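Local coordinates for protein dephospho-CoA kinase (Aquifex aeolicus, PDB 2IF2) that probably catalyses the last step of coenzyme A biosynthesis, the ATP-dependent phosphorylation of the 3'-hydroxyl group of dephospho-CoA, at residues A26-D32 with L107-S113; L34-Y39 with T87-L91; E48-F53 with K82-I86; S113-E117 with Q158-K164. One frame throughout, in Å; residues are numbered along the deposited sequence.

Interaction 1 of 4, residues A26-D32 with L107-S113; sequences AYVLDAD and LFILEAS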
loop_
_atom_site.group_PDB
_atom_site.type_symbol
_atom_site.label_atom_id
_atom_site.label_comp_id
_atom_site.label_asym_id
_atom_site.label_seq_id
_atom_site.Cartn_x
_atom_site.Cartn_y
_atom_site.Cartn_z
ATOM N N ALA A 26 9.028 2.917 -14.899
ATOM C CA ALA A 26 8.647 3.565 -13.662
ATOM C C ALA A 26 9.292 2.884 -12.462
ATOM O O ALA A 26 9.673 1.717 -12.533
ATOM C CB ALA A 26 7.123 3.551 -13.522
ATOM N N TYR A 27 9.413 3.634 -11.368
ATOM C CA TYR A 27 9.977 3.135 -10.116
ATOM C C TYR A 27 8.839 3.035 -9.112
ATOM O O TYR A 27 8.517 4.010 -8.436
ATOM C CB TYR A 27 11.037 4.089 -9.563
ATOM C CG TYR A 27 11.757 3.545 -8.344
ATOM C CD1 TYR A 27 11.134 3.485 -7.094
ATOM C CD2 TYR A 27 13.055 3.045 -8.448
ATOM C CE1 TYR A 27 11.791 2.932 -5.975
ATOM C CE2 TYR A 27 13.718 2.490 -7.338
ATOM C CZ TYR A 27 13.082 2.436 -6.108
ATOM O OH TYR A 27 13.741 1.881 -5.033
ATOM N N VAL A 28 8.237 1.853 -9.018
ATOM C CA VAL A 28 7.132 1.631 -8.102
ATOM C C VAL A 28 7.624 1.037 -6.797
ATOM O O VAL A 28 8.296 0.005 -6.808
ATOM C CB VAL A 28 6.107 0.662 -8.686
ATOM C CG1 VAL A 28 4.836 0.700 -7.858
ATOM C CG2 VAL A 28 5.830 1.005 -10.136
ATOM N N LEU A 29 7.282 1.699 -5.686
ATOM C CA LEU A 29 7.649 1.275 -4.324
ATOM C C LEU A 29 6.417 0.886 -3.512
ATOM O O LEU A 29 5.588 1.739 -3.158
ATOM C CB LEU A 29 8.399 2.391 -3.570
ATOM C CG LEU A 29 8.545 2.316 -2.035
ATOM C CD1 LEU A 29 9.294 1.065 -1.625
ATOM C CD2 LEU A 29 9.278 3.546 -1.541
ATOM N N ASP A 30 6.320 -0.411 -3.220
ATOM C CA ASP A 30 5.227 -0.986 -2.435
ATOM C C ASP A 30 5.380 -0.511 -0.990
ATOM O O ASP A 30 6.219 -1.015 -0.241
ATOM C CB ASP A 30 5.312 -2.511 -2.482
ATOM C CG ASP A 30 4.132 -3.184 -1.825
ATOM O OD1 ASP A 30 3.590 -2.654 -0.828
ATOM O OD2 ASP A 30 3.751 -4.268 -2.303
ATOM N N ALA A 31 4.568 0.465 -0.610
ATOM C CA ALA A 31 4.606 1.020 0.734
ATOM C C ALA A 31 4.262 -0.026 1.793
ATOM O O ALA A 31 4.988 -0.198 2.768
ATOM C CB ALA A 31 3.645 2.190 0.825
ATOM N N ASP A 32 3.151 -0.723 1.587
ATOM C CA ASP A 32 2.698 -1.743 2.518
ATOM C C ASP A 32 3.771 -2.806 2.743
ATOM O O ASP A 32 4.098 -3.142 3.888
ATOM C CB ASP A 32 1.415 -2.398 1.999
ATOM C CG ASP A 32 0.318 -1.382 1.706
ATOM O OD1 ASP A 32 0.035 -0.529 2.574
ATOM O OD2 ASP A 32 -0.274 -1.442 0.608
ATOM N N LEU A 107 9.857 8.161 -13.213
ATOM C CA LEU A 107 8.468 8.017 -12.825
ATOM C C LEU A 107 8.401 7.240 -11.520
ATOM O O LEU A 107 8.499 6.015 -11.503
ATOM C CB LEU A 107 7.699 7.307 -13.943
ATOM C CG LEU A 107 6.208 7.600 -14.111
ATOM C CD1 LEU A 107 5.416 6.601 -13.323
ATOM C CD2 LEU A 107 5.893 9.031 -13.689
ATOM N N PHE A 108 8.255 7.976 -10.423
ATOM C CA PHE A 108 8.182 7.388 -9.096
ATOM C C PHE A 108 6.739 7.193 -8.631
ATOM O O PHE A 108 5.998 8.157 -8.434
ATOM C CB PHE A 108 8.947 8.271 -8.109
ATOM C CG PHE A 108 8.886 7.787 -6.694
ATOM C CD1 PHE A 108 7.896 8.235 -5.836
ATOM C CD2 PHE A 108 9.793 6.848 -6.230
ATOM C CE1 PHE A 108 7.809 7.751 -4.539
ATOM C CE2 PHE A 108 9.713 6.358 -4.933
ATOM C CZ PHE A 108 8.718 6.810 -4.089
ATOM N N ILE A 109 6.347 5.934 -8.468
ATOM C CA ILE A 109 5.004 5.597 -8.017
ATOM C C ILE A 109 5.088 4.924 -6.654
ATOM O O ILE A 109 6.097 4.295 -6.323
ATOM C CB ILE A 109 4.304 4.635 -8.997
ATOM C CG1 ILE A 109 4.217 5.282 -10.382
ATOM C CG2 ILE A 109 2.921 4.269 -8.465
ATOM C CD1 ILE A 109 3.621 4.386 -11.464
ATOM N N LEU A 110 4.027 5.060 -5.864
ATOM C CA LEU A 110 3.978 4.462 -4.535
ATOM C C LEU A 110 2.630 3.774 -4.320
ATOM O O LEU A 110 1.590 4.422 -4.328
ATOM C CB LEU A 110 4.204 5.546 -3.473
ATOM C CG LEU A 110 4.130 5.123 -2.007
ATOM C CD1 LEU A 110 5.245 5.770 -1.218
ATOM C CD2 LEU A 110 2.780 5.500 -1.445
ATOM N N GLU A 111 2.648 2.458 -4.144
ATOM C CA GLU A 111 1.411 1.723 -3.933
ATOM C C GLU A 111 1.262 1.311 -2.477
ATOM O O GLU A 111 2.130 0.637 -1.924
ATOM C CB GLU A 111 1.369 0.478 -4.808
ATOM C CG GLU A 111 2.510 -0.464 -4.541
ATOM C CD GLU A 111 2.196 -1.883 -4.946
ATOM O OE1 GLU A 111 3.156 -2.685 -5.037
ATOM O OE2 GLU A 111 0.998 -2.200 -5.162
ATOM N N ALA A 112 0.147 1.719 -1.872
ATOM C CA ALA A 112 -0.149 1.425 -0.476
ATOM C C ALA A 112 -1.582 0.950 -0.307
ATOM O O ALA A 112 -1.950 0.433 0.747
ATOM C CB ALA A 112 0.087 2.663 0.373
ATOM N N SER A 113 -2.392 1.135 -1.343
ATOM C CA SER A 113 -3.789 0.712 -1.316
ATOM C C SER A 113 -4.588 1.416 -0.224
ATOM O O SER A 113 -5.786 1.166 -0.069
ATOM C CB SER A 113 -3.893 -0.792 -1.092
ATOM O OG SER A 113 -3.711 -1.108 0.267
#
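E111 loses the most surface here, 80 Å², with I109 (58 Å²) and Y27 (56 Å²) next. E111 and I109 lie on the sheet face that also carries V28 and D30. I109 CG2 meets V28 CG1 at 4.1 Å, and E111 CG lies 4.2 Å from the same CG1. E111 OE1 comes within 3.2 Å of D30 OD2, a like-charge approach; D30, at the N-cap position, accepts a hydrogen bond at OD1 from the backbone N of K33. Strands 27-30 and 108-111 run parallel, axes 4.6 Å apart at 22°, as the outermost strand and its neighbour in the 2-3-1-4-5 sheet of a P-loop kinase. Five backbone hydrogen bonds, from Y27 N to L107 O (2.6 Å) through A31 N to E111 O (2.8 Å), take donors alternately from the two segments, consistent with the parallel register that pairs Y27 with F108 and V28 with I109. On the opposite face, the Y27 and F108 rings are nearly parallel (17°) but slid apart, centroids 5.9 Å apart.

Interaction 2 of 4, residues L34-Y39 with T87-L91; sequences LIHSFY and THRAL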
loop_
_atom_site.group_PDB
_atom_site.type_symbol
_atom_site.label_atom_id
_atom_site.label_comp_id
_atom_site.label_asym_id
_atom_site.label_seq_id
_atom_site.Cartn_x
_atom_site.Cartn_y
_atom_site.Cartn_z
ATOM N N LEU A 34 6.947 -2.629 2.304
ATOM C CA LEU A 34 8.049 -2.048 3.052
ATOM C C LEU A 34 7.723 -1.977 4.530
ATOM O O LEU A 34 8.503 -2.426 5.365
ATOM C CB LEU A 34 8.374 -0.644 2.523
ATOM C CG LEU A 34 9.544 0.138 3.143
ATOM C CD1 LEU A 34 10.842 -0.643 3.003
ATOM C CD2 LEU A 34 9.664 1.494 2.469
ATOM N N ILE A 35 6.562 -1.418 4.853
ATOM C CA ILE A 35 6.163 -1.273 6.253
ATOM C C ILE A 35 6.340 -2.594 6.999
ATOM O O ILE A 35 7.058 -2.654 7.997
ATOM C CB ILE A 35 4.677 -0.801 6.411
ATOM C CG1 ILE A 35 4.409 0.459 5.572
ATOM C CG2 ILE A 35 4.395 -0.468 7.876
ATOM C CD1 ILE A 35 5.124 1.706 6.063
ATOM N N HIS A 36 5.703 -3.652 6.505
ATOM C CA HIS A 36 5.802 -4.945 7.160
ATOM C C HIS A 36 7.238 -5.323 7.537
ATOM O O HIS A 36 7.456 -6.096 8.463
ATOM C CB HIS A 36 5.213 -6.038 6.271
ATOM C CG HIS A 36 4.943 -7.328 7.008
ATOM N ND1 HIS A 36 3.843 -7.504 7.794
ATOM C CD2 HIS A 36 5.674 -8.469 7.075
ATOM C CE1 HIS A 36 3.889 -8.727 8.337
ATOM N NE2 HIS A 36 4.978 -9.317 7.917
ATOM N N SER A 37 8.219 -4.784 6.825
ATOM C CA SER A 37 9.609 -5.104 7.117
ATOM C C SER A 37 10.073 -4.331 8.331
ATOM O O SER A 37 11.185 -4.529 8.821
ATOM C CB SER A 37 10.511 -4.731 5.944
ATOM O OG SER A 37 10.784 -3.338 5.943
ATOM N N PHE A 38 9.230 -3.431 8.809
ATOM C CA PHE A 38 9.592 -2.612 9.955
ATOM C C PHE A 38 9.440 -3.369 11.267
ATOM O O PHE A 38 10.164 -3.106 12.232
ATOM C CB PHE A 38 8.731 -1.348 9.960
ATOM C CG PHE A 38 8.958 -0.450 8.770
ATOM C CD1 PHE A 38 7.967 0.438 8.362
ATOM C CD2 PHE A 38 10.173 -0.461 8.083
ATOM C CE1 PHE A 38 8.179 1.306 7.292
ATOM C CE2 PHE A 38 10.401 0.401 7.011
ATOM C CZ PHE A 38 9.401 1.287 6.614
ATOM N N TYR A 39 8.512 -4.320 11.279
ATOM C CA TYR A 39 8.226 -5.130 12.463
ATOM C C TYR A 39 9.064 -6.420 12.577
ATOM O O TYR A 39 8.739 -7.316 13.370
ATOM C CB TYR A 39 6.744 -5.511 12.479
ATOM C CG TYR A 39 5.757 -4.377 12.271
ATOM C CD1 TYR A 39 5.419 -3.949 10.989
ATOM C CD2 TYR A 39 5.087 -3.804 13.354
ATOM C CE1 TYR A 39 4.422 -2.985 10.787
ATOM C CE2 TYR A 39 4.090 -2.840 13.165
ATOM C CZ TYR A 39 3.757 -2.437 11.881
ATOM O OH TYR A 39 2.736 -1.527 11.678
ATOM N N THR A 87 5.432 4.620 11.867
ATOM C CA THR A 87 5.423 4.047 10.534
ATOM C C THR A 87 5.842 5.104 9.509
ATOM O O THR A 87 6.926 5.016 8.944
ATOM C CB THR A 87 4.021 3.512 10.171
ATOM O OG1 THR A 87 3.746 2.334 10.934
ATOM C CG2 THR A 87 3.939 3.186 8.703
ATOM N N HIS A 88 4.991 6.099 9.273
ATOM C CA HIS A 88 5.288 7.154 8.308
ATOM C C HIS A 88 6.596 7.847 8.594
ATOM O O HIS A 88 7.246 8.356 7.689
ATOM C CB HIS A 88 4.184 8.197 8.304
ATOM C CG HIS A 88 2.859 7.656 7.871
ATOM N ND1 HIS A 88 2.342 6.486 8.370
ATOM C CD2 HIS A 88 1.956 8.126 6.976
ATOM C CE1 HIS A 88 1.169 6.246 7.798
ATOM N NE2 HIS A 88 0.915 7.224 6.952
ATOM N N ARG A 89 6.976 7.883 9.863
ATOM C CA ARG A 89 8.228 8.520 10.239
ATOM C C ARG A 89 9.379 7.696 9.663
ATOM O O ARG A 89 10.523 8.143 9.655
ATOM C CB ARG A 89 8.346 8.622 11.778
ATOM C CG ARG A 89 9.652 9.273 12.291
ATOM C CD ARG A 89 9.736 9.382 13.830
ATOM N NE ARG A 89 8.890 10.437 14.408
ATOM C CZ ARG A 89 7.572 10.344 14.591
ATOM N NH1 ARG A 89 6.932 9.238 14.239
ATOM N NH2 ARG A 89 6.893 11.351 15.136
ATOM N N ALA A 90 9.070 6.493 9.181
ATOM C CA ALA A 90 10.082 5.604 8.606
ATOM C C ALA A 90 9.921 5.532 7.098
ATOM O O ALA A 90 10.893 5.356 6.360
ATOM C CB ALA A 90 9.955 4.208 9.203
ATOM N N LEU A 91 8.676 5.666 6.654
ATOM C CA LEU A 91 8.345 5.622 5.241
ATOM C C LEU A 91 8.826 6.906 4.587
ATOM O O LEU A 91 9.608 6.871 3.641
ATOM C CB LEU A 91 6.832 5.477 5.057
ATOM C CG LEU A 91 6.307 5.199 3.646
ATOM C CD1 LEU A 91 6.759 3.822 3.201
ATOM C CD2 LEU A 91 4.789 5.283 3.626
#
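The backbones come no nearer than 6.9 Å, measured between I35 CA and T87 CA, and no hydrogen bond joins the two segments, so side chains make the contact. Residues L34-Y39 continue from helix 31-36, which follows the edge strand 27-30 of the P-loop kinase core; T87-L91 form the last turn of helix 77-91. The contact joins helix 31-36 and the residues after it to the last residues of helix 77-91, burying 260 Å² in all. Within the second segment the helical bond L91 N to T87 O measures 3.0 Å, while in the first the S37 hydroxyl OG turns back to L34 O at 2.5 Å.

I35 and T87 each give up 52 Å², as does L91. The CA-to-CB bond of I35 points sideways, yet its m,m conformation brings the end of the side chain nearer: CD1 stands 3.3 Å from T87 CG2 and 3.9 Å from L91 CD1. That same L91 CD1 meets L34 CD2 at 3.8 Å, so the L91 methyl touches residues one position apart on the other helix. V45 of helix 44-53 touches both F38 and A90. The F38 ring presents a face to A90 in a CH-pi contact: A90 CB lies 4.2 Å from the ring centroid, 22° off the normal, and 3.9 Å from F38 CE1.

Interaction 3 of 4, residues E48-F53 with K82-I86; sequences EVVKTF and KLEEI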
loop_
_atom_site.group_PDB
_atom_site.type_symbol
_atom_site.label_atom_id
_atom_site.label_comp_id
_atom_site.label_asym_id
_atom_site.label_seq_id
_atom_site.Cartn_x
_atom_site.Cartn_y
_atom_site.Cartn_z
ATOM N N GLU A 48 11.697 0.865 18.158
ATOM C CA GLU A 48 10.837 1.959 18.581
ATOM C C GLU A 48 9.468 1.465 18.983
ATOM O O GLU A 48 8.957 1.825 20.040
ATOM C CB GLU A 48 10.695 2.996 17.469
ATOM C CG GLU A 48 11.208 4.348 17.905
ATOM C CD GLU A 48 10.616 5.507 17.137
ATOM O OE1 GLU A 48 10.935 5.662 15.936
ATOM O OE2 GLU A 48 9.815 6.256 17.743
ATOM N N VAL A 49 8.881 0.633 18.137
ATOM C CA VAL A 49 7.570 0.089 18.412
ATOM C C VAL A 49 7.541 -0.620 19.761
ATOM O O VAL A 49 6.518 -0.613 20.441
ATOM C CB VAL A 49 7.151 -0.892 17.324
ATOM C CG1 VAL A 49 5.706 -1.286 17.514
ATOM C CG2 VAL A 49 7.366 -0.273 15.971
ATOM N N VAL A 50 8.651 -1.243 20.148
ATOM C CA VAL A 50 8.705 -1.928 21.443
ATOM C C VAL A 50 9.006 -0.905 22.533
ATOM O O VAL A 50 8.426 -0.949 23.617
ATOM C CB VAL A 50 9.802 -3.035 21.493
ATOM C CG1 VAL A 50 9.488 -4.125 20.490
ATOM C CG2 VAL A 50 11.171 -2.435 21.227
ATOM N N LYS A 51 9.917 0.013 22.225
ATOM C CA LYS A 51 10.317 1.067 23.144
ATOM C C LYS A 51 9.118 1.888 23.605
ATOM O O LYS A 51 9.099 2.358 24.742
ATOM C CB LYS A 51 11.367 1.962 22.468
ATOM C CG LYS A 51 11.329 3.451 22.811
ATOM C CD LYS A 51 11.768 3.747 24.237
ATOM C CE LYS A 51 11.721 5.251 24.539
ATOM N NZ LYS A 51 11.900 5.535 25.997
ATOM N N THR A 52 8.109 2.043 22.745
ATOM C CA THR A 52 6.937 2.831 23.122
ATOM C C THR A 52 5.693 2.042 23.498
ATOM O O THR A 52 4.772 2.609 24.078
ATOM C CB THR A 52 6.515 3.847 22.016
ATOM O OG1 THR A 52 5.717 3.184 21.033
ATOM C CG2 THR A 52 7.733 4.471 21.356
ATOM N N PHE A 53 5.640 0.755 23.174
ATOM C CA PHE A 53 4.451 -0.020 23.529
ATOM C C PHE A 53 4.667 -1.105 24.549
ATOM O O PHE A 53 3.700 -1.667 25.058
ATOM C CB PHE A 53 3.795 -0.646 22.300
ATOM C CG PHE A 53 3.173 0.347 21.391
ATOM C CD1 PHE A 53 2.326 1.328 21.889
ATOM C CD2 PHE A 53 3.461 0.339 20.043
ATOM C CE1 PHE A 53 1.785 2.288 21.054
ATOM C CE2 PHE A 53 2.921 1.295 19.204
ATOM C CZ PHE A 53 2.082 2.272 19.714
ATOM N N LYS A 82 0.018 6.902 17.526
ATOM C CA LYS A 82 1.454 6.867 17.755
ATOM C C LYS A 82 2.082 5.791 16.883
ATOM O O LYS A 82 3.227 5.918 16.444
ATOM C CB LYS A 82 1.751 6.590 19.230
ATOM C CG LYS A 82 2.949 7.368 19.792
ATOM C CD LYS A 82 3.291 6.918 21.219
ATOM C CE LYS A 82 2.077 7.017 22.176
ATOM N NZ LYS A 82 2.230 6.352 23.528
ATOM N N LEU A 83 1.327 4.728 16.629
ATOM C CA LEU A 83 1.830 3.649 15.793
ATOM C C LEU A 83 1.869 4.128 14.342
ATOM O O LEU A 83 2.880 3.985 13.662
ATOM C CB LEU A 83 0.938 2.408 15.943
ATOM C CG LEU A 83 1.430 1.071 15.370
ATOM C CD1 LEU A 83 1.191 1.038 13.876
ATOM C CD2 LEU A 83 2.907 0.850 15.696
ATOM N N GLU A 84 0.769 4.713 13.883
ATOM C CA GLU A 84 0.687 5.222 12.523
ATOM C C GLU A 84 1.768 6.285 12.303
ATOM O O GLU A 84 2.159 6.552 11.173
ATOM C CB GLU A 84 -0.696 5.823 12.281
ATOM C CG GLU A 84 -1.053 6.114 10.819
ATOM C CD GLU A 84 -1.614 4.900 10.082
ATOM O OE1 GLU A 84 -2.388 4.125 10.697
ATOM O OE2 GLU A 84 -1.303 4.737 8.875
ATOM N N GLU A 85 2.246 6.888 13.387
ATOM C CA GLU A 85 3.281 7.909 13.299
ATOM C C GLU A 85 4.651 7.301 13.039
ATOM O O GLU A 85 5.310 7.642 12.058
ATOM C CB GLU A 85 3.333 8.729 14.587
ATOM C CG GLU A 85 2.401 9.931 14.622
ATOM C CD GLU A 85 2.499 10.712 15.933
ATOM O OE1 GLU A 85 3.636 11.014 16.365
ATOM O OE2 GLU A 85 1.443 11.033 16.528
ATOM N N ILE A 86 5.083 6.410 13.925
ATOM C CA ILE A 86 6.383 5.753 13.786
ATOM C C ILE A 86 6.523 5.168 12.384
ATOM O O ILE A 86 7.590 5.227 11.783
ATOM C CB ILE A 86 6.551 4.648 14.870
ATOM C CG1 ILE A 86 7.546 3.581 14.414
ATOM C CG2 ILE A 86 5.212 4.034 15.190
ATOM C CD1 ILE A 86 8.975 4.073 14.270
#
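Side-chain conformation decides which parts of helices 48-53 and 82-86 meet, because the axes of these short segments stay 10.7 Å apart at closest approach. F53 (62 Å² covered) starts sideways from its CA, but with chi1 near -69° (m) the ring swings toward the other helix, and its edge meets L83: CE2 to CD2 is 3.5 Å. L83 likewise leaves its helix sideways; in the t,m rotamer its CD2 also comes within 4.0 Å of V49 CG1. The CA-to-CB bond of I86, the most covered residue (69 Å²), points toward the other helix. Its t,p conformation sets CG1 4.2 Å from V49 CG2 and CD1 3.0 Å from E48 OE1, a tight approach. K82, an exposed residue, has an off-well chi1 of -142°, and its CB lies 4.4 Å from F53 CZ. No hydrogen bond crosses the interface. L69 of helix 66-71 touches both V49 and F53, adding a third helix to this apolar cluster. With the N-to-C directions at 156°, this is a roughly antiparallel helix pair in the mainly helical region between strands 27-30 and 108-111 of the P-loop kinase core.

Interaction 4 of 4, residues S113-E117 with Q158-K164; sequences SLLVE and QMPIEEK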
loop_
_atom_site.group_PDB
_atom_site.type_symbol
_atom_site.label_atom_id
_atom_site.label_comp_id
_atom_site.label_asym_id
_atom_site.label_seq_id
_atom_site.Cartn_x
_atom_site.Cartn_y
_atom_site.Cartn_z
ATOM N N SER A 113 -2.392 1.135 -1.343
ATOM C CA SER A 113 -3.789 0.712 -1.316
ATOM C C SER A 113 -4.588 1.416 -0.224
ATOM O O SER A 113 -5.786 1.166 -0.069
ATOM C CB SER A 113 -3.893 -0.792 -1.092
ATOM O OG SER A 113 -3.711 -1.108 0.267
ATOM N N LEU A 114 -3.922 2.282 0.536
ATOM C CA LEU A 114 -4.560 3.039 1.612
ATOM C C LEU A 114 -4.101 4.501 1.591
ATOM O O LEU A 114 -3.681 5.032 2.613
ATOM C CB LEU A 114 -4.234 2.404 2.973
ATOM C CG LEU A 114 -4.894 1.049 3.286
ATOM C CD1 LEU A 114 -4.230 0.368 4.485
ATOM C CD2 LEU A 114 -6.373 1.269 3.548
ATOM N N LEU A 115 -4.181 5.139 0.421
ATOM C CA LEU A 115 -3.792 6.542 0.263
ATOM C C LEU A 115 -5.049 7.403 0.256
ATOM O O LEU A 115 -4.982 8.633 0.290
ATOM C CB LEU A 115 -3.030 6.766 -1.054
ATOM C CG LEU A 115 -1.653 6.139 -1.278
ATOM C CD1 LEU A 115 -0.697 6.552 -0.172
ATOM C CD2 LEU A 115 -1.801 4.640 -1.318
ATOM N N VAL A 116 -6.199 6.743 0.196
ATOM C CA VAL A 116 -7.469 7.448 0.190
ATOM C C VAL A 116 -7.990 7.592 1.617
ATOM O O VAL A 116 -7.894 8.664 2.211
ATOM C CB VAL A 116 -8.527 6.705 -0.636
ATOM C CG1 VAL A 116 -9.723 7.610 -0.868
ATOM C CG2 VAL A 116 -7.930 6.235 -1.944
ATOM N N GLU A 117 -8.528 6.508 2.172
ATOM C CA GLU A 117 -9.069 6.549 3.523
ATOM C C GLU A 117 -8.083 7.101 4.541
ATOM O O GLU A 117 -8.475 7.827 5.449
ATOM C CB GLU A 117 -9.559 5.164 3.959
ATOM C CG GLU A 117 -8.566 4.032 3.781
ATOM C CD GLU A 117 -8.610 3.413 2.397
ATOM O OE1 GLU A 117 -8.106 4.043 1.445
ATOM O OE2 GLU A 117 -9.158 2.297 2.265
ATOM N N GLN A 158 -11.356 -1.452 3.856
ATOM C CA GLN A 158 -11.250 -0.611 2.677
ATOM C C GLN A 158 -12.618 -0.115 2.248
ATOM O O GLN A 158 -13.572 -0.886 2.196
ATOM C CB GLN A 158 -10.618 -1.386 1.530
ATOM C CG GLN A 158 -9.185 -1.777 1.773
ATOM C CD GLN A 158 -8.578 -2.413 0.558
ATOM O OE1 GLN A 158 -9.038 -3.453 0.096
ATOM N NE2 GLN A 158 -7.546 -1.786 0.020
HETATM N N MSE A 159 -12.702 1.172 1.929
HETATM C CA MSE A 159 -13.960 1.768 1.506
HETATM C C MSE A 159 -14.441 1.167 0.193
HETATM O O MSE A 159 -13.663 0.576 -0.553
HETATM C CB MSE A 159 -13.807 3.278 1.329
HETATM C CG MSE A 159 -13.006 3.680 0.105
HETATM SE SE MSE A 159 -13.386 5.507 -0.426
HETATM C CE MSE A 159 -12.378 6.416 0.947
ATOM N N PRO A 160 -15.742 1.315 -0.107
ATOM C CA PRO A 160 -16.327 0.786 -1.341
ATOM C C PRO A 160 -15.513 1.202 -2.553
ATOM O O PRO A 160 -15.443 2.387 -2.888
ATOM C CB PRO A 160 -17.720 1.401 -1.350
ATOM C CG PRO A 160 -18.059 1.432 0.103
ATOM C CD PRO A 160 -16.777 1.953 0.726
ATOM N N ILE A 161 -14.898 0.216 -3.202
ATOM C CA ILE A 161 -14.071 0.461 -4.381
ATOM C C ILE A 161 -14.831 1.281 -5.425
ATOM O O ILE A 161 -14.246 2.103 -6.138
ATOM C CB ILE A 161 -13.609 -0.874 -5.028
ATOM C CG1 ILE A 161 -12.610 -0.591 -6.151
ATOM C CG2 ILE A 161 -14.807 -1.648 -5.563
ATOM C CD1 ILE A 161 -11.318 0.054 -5.679
ATOM N N GLU A 162 -16.140 1.061 -5.495
ATOM C CA GLU A 162 -16.985 1.765 -6.445
ATOM C C GLU A 162 -17.072 3.253 -6.104
ATOM O O GLU A 162 -17.571 4.054 -6.896
ATOM C CB GLU A 162 -18.374 1.130 -6.457
ATOM C CG GLU A 162 -18.344 -0.395 -6.411
ATOM C CD GLU A 162 -19.273 -1.036 -7.425
ATOM O OE1 GLU A 162 -19.459 -2.270 -7.365
ATOM O OE2 GLU A 162 -19.811 -0.305 -8.284
ATOM N N GLU A 163 -16.581 3.616 -4.923
ATOM C CA GLU A 163 -16.579 5.010 -4.487
ATOM C C GLU A 163 -15.143 5.533 -4.600
ATOM O O GLU A 163 -14.923 6.680 -4.996
ATOM C CB GLU A 163 -17.073 5.122 -3.033
ATOM C CG GLU A 163 -18.176 6.185 -2.775
ATOM C CD GLU A 163 -17.663 7.629 -2.715
ATOM O OE1 GLU A 163 -16.798 7.932 -1.863
ATOM O OE2 GLU A 163 -18.140 8.467 -3.511
ATOM N N LYS A 164 -14.173 4.682 -4.264
ATOM C CA LYS A 164 -12.764 5.058 -4.330
ATOM C C LYS A 164 -12.384 5.511 -5.728
ATOM O O LYS A 164 -11.595 6.439 -5.893
ATOM C CB LYS A 164 -11.870 3.884 -3.916
ATOM C CG LYS A 164 -10.376 4.153 -4.103
ATOM C CD LYS A 164 -9.494 3.050 -3.519
ATOM C CE LYS A 164 -9.459 3.095 -2.001
ATOM N NZ LYS A 164 -8.519 2.085 -1.441
#
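V116 lies against two side chains of the other segment: its CG1 is 3.4 Å from CE of selenomethionine M159, and its CG2 is 3.5 Å from CE of K164. This apolar patch covers the aliphatic part of K164, which, with 58 Å² covered, runs on to a polar end. There K164 NZ makes a salt bridge with E117 OE1 at 3.5 Å and a weak hydrogen bond to the backbone S113 O at 3.2 Å, while its strongest partner is G8 O, at the end of strand 3-8. S113 O receives a second weak hydrogen bond, from Q158 NE2 at 3.4 Å; the other end of that amide, OE1, accepts from I10 N. One carbonyl thus gathers two donors, and both donor side chains also bind the backbone around the P-loop, whose residues G11 to T16 are predicted to bind ATP. E117 adds a looser approach, OE2 to Q158 CA 3.6 Å, with 53 Å² of E117 covered. The contact therefore joins the loop that follows strand 108-111 to the short helix 161-164 and its approach, where P160 holds the N-cap position, and K164 spans the space between them beside strand 3-8.

Interactions 1 and 4 are the buried contacts; 2 and 3 are only partly buried, and 3 lies farthest out, its centre about 19 Å from the chain's centre, against 8 Å for the centre of interaction 1. The chemistry follows: backbone hydrogen bonds dominate in the sheet, weak side-chain hydrogen bonds and a salt bridge beside the P-loop, and apolar contacts without cross-segment hydrogen bonds between the helices. Interactions 1 and 4 share S113 and touch through L110 CD2 and L115 CD1 (3.8 Å). Helix 31-36 serves both 1 and 2, with A31 CB 4.2 Å from L91 CD1. Helix 77-91 serves 2 and 3, which meet where Y39 OH lies 3.7 Å from L83 CD1.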